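Local coordinates for protein hemagglutinin (Pseudomonas aeruginosa, PDB 6D7Y) that is the toxic C-terminal tip of a CdiA protein of contact-dependent growth inhibition, probably delivered into competing bacteria, and is bound by an immunity protein, at residues R84-L87 / D88-K92. Numbering follows the deposited sequence.
Sequences RLNL and DGTFK
Asn86 and Thr90 carry the tightly packed part of this beta hairpin, joining strands 82-86 and 91-95 at one edge of the four-stranded antiparallel sheet, and they meet through both backbone and side chain. Asn86 N donates to Thr90 O at 2.8 Å, while Asn86 ND2 reaches Thr90 OG1 at 2.9 Å with an N-H...O angle of 165°. That hydroxyl lies within 9° of the amide plane, so the bond restrains the amide's rotation. Thr90 OG1 sits between its own backbone N and carbonyl carbon (chi1 58°), which lets it accept from Asn86 and donate to Asp88 OD1 at 2.7 Å. The same carboxylate oxygen takes Thr90 N at 3.1 Å from above its plane, forming an Asx turn. A type I turn from Asn86 to Gly89 is closed by Gly89 N on Asn86 O (2.9 Å). Further along the strands, Lys92 N donates to Arg84 O at 2.9 Å, and the two side chains run side by side, with Arg84 CD 3.7 Å from Lys92 CG. Arg84 NE forms a salt bridge with Glu74. The looser side is the exposed turn, where Leu87 points away toward Leu73, and the outward-leading end of Lys92; Phe91, by contrast, packs inward on helix 17-28. Amide, hydroxyl and carboxylate thus form a chain of hydrogen bonds, and two donors on Asp88 OD1 are consistent with a charged aspartate.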
loop_
_atom_site.group_PDB
_atom_site.type_symbol
_atom_site.label_atom_id
_atom_site.label_comp_id
_atom_site.label_asym_id
_atom_site.label_seq_id
_atom_site.Cartn_x
_atom_site.Cartn_y
_atom_site.Cartn_z
ATOM N N ARG A 84 2.671 0.707 -4.753
ATOM C CA ARG A 84 3.247 0.003 -5.858
ATOM C C ARG A 84 2.137 -0.852 -6.447
ATOM O O ARG A 84 1.442 -1.565 -5.723
ATOM C CB ARG A 84 4.396 -0.888 -5.407
ATOM C CG ARG A 84 4.991 -1.801 -6.474
ATOM C CD ARG A 84 6.180 -2.573 -5.915
ATOM N NE ARG A 84 7.376 -1.725 -5.838
ATOM C CZ ARG A 84 8.445 -1.959 -5.074
ATOM N NH1 ARG A 84 8.441 -2.945 -4.190
ATOM N NH2 ARG A 84 9.489 -1.106 -5.116
ATOM N N LEU A 85 1.970 -0.711 -7.748
ATOM C CA LEU A 85 1.006 -1.462 -8.514
ATOM C C LEU A 85 1.728 -2.320 -9.542
ATOM O O LEU A 85 2.811 -1.974 -10.036
ATOM C CB LEU A 85 0.106 -0.512 -9.291
ATOM C CG LEU A 85 -0.688 0.561 -8.560
ATOM C CD1 LEU A 85 -1.539 1.332 -9.565
ATOM C CD2 LEU A 85 -1.554 -0.031 -7.461
ATOM N N ASN A 86 1.135 -3.465 -9.858
ATOM C CA ASN A 86 1.633 -4.250 -10.961
ATOM C C ASN A 86 1.300 -3.482 -12.236
ATOM O O ASN A 86 0.450 -2.561 -12.241
ATOM C CB ASN A 86 0.937 -5.623 -10.972
ATOM C CG ASN A 86 1.326 -6.450 -9.783
ATOM O OD1 ASN A 86 2.517 -6.715 -9.568
ATOM N ND2 ASN A 86 0.352 -6.876 -9.014
ATOM N N LEU A 87 1.938 -3.848 -13.339
ATOM C CA LEU A 87 1.684 -3.175 -14.614
ATOM C C LEU A 87 0.230 -3.241 -15.092
ATOM O O LEU A 87 -0.192 -2.363 -15.860
ATOM C CB LEU A 87 2.636 -3.650 -15.727
ATOM C CG LEU A 87 4.090 -3.239 -15.529
ATOM C CD1 LEU A 87 4.926 -3.737 -16.714
ATOM C CD2 LEU A 87 4.187 -1.724 -15.412
ATOM N N ASP A 88 -0.524 -4.243 -14.634
ATOM C CA ASP A 88 -1.951 -4.339 -14.996
ATOM C C ASP A 88 -2.845 -3.474 -14.078
ATOM O O ASP A 88 -4.070 -3.501 -14.207
ATOM C CB ASP A 88 -2.446 -5.801 -15.024
ATOM C CG ASP A 88 -2.361 -6.496 -13.669
ATOM O OD1 ASP A 88 -1.978 -5.861 -12.661
ATOM O OD2 ASP A 88 -2.685 -7.706 -13.618
ATOM N N GLY A 89 -2.240 -2.683 -13.194
ATOM C CA GLY A 89 -2.997 -1.815 -12.284
ATOM C C GLY A 89 -3.428 -2.460 -10.970
ATOM O O GLY A 89 -4.052 -1.806 -10.138
ATOM N N THR A 90 -3.162 -3.753 -10.791
ATOM C CA THR A 90 -3.527 -4.398 -9.534
ATOM C C THR A 90 -2.564 -3.988 -8.424
ATOM O O THR A 90 -1.391 -3.719 -8.668
ATOM C CB THR A 90 -3.575 -5.933 -9.620
ATOM O OG1 THR A 90 -2.309 -6.465 -10.031
ATOM C CG2 THR A 90 -4.693 -6.399 -10.571
ATOM N N PHE A 91 -3.085 -3.973 -7.198
ATOM C CA PHE A 91 -2.285 -3.624 -6.039
ATOM C C PHE A 91 -1.163 -4.632 -5.787
ATOM O O PHE A 91 -1.406 -5.834 -5.788
ATOM C CB PHE A 91 -3.164 -3.541 -4.800
ATOM C CG PHE A 91 -2.420 -3.181 -3.563
ATOM C CD1 PHE A 91 -2.098 -1.861 -3.297
ATOM C CD2 PHE A 91 -2.012 -4.173 -2.660
ATOM C CE1 PHE A 91 -1.408 -1.531 -2.159
ATOM C CE2 PHE A 91 -1.318 -3.841 -1.530
ATOM C CZ PHE A 91 -1.021 -2.510 -1.273
ATOM N N LYS A 92 0.060 -4.140 -5.593
ATOM C CA LYS A 92 1.208 -5.006 -5.265
ATOM C C LYS A 92 1.547 -4.821 -3.782
ATOM O O LYS A 92 1.685 -5.795 -3.030
ATOM C CB LYS A 92 2.423 -4.689 -6.144
ATOM C CG LYS A 92 3.726 -5.373 -5.734
ATOM C CD LYS A 92 3.621 -6.861 -5.840
ATOM C CE LYS A 92 4.983 -7.526 -5.649
ATOM N NZ LYS A 92 4.809 -8.974 -5.928
#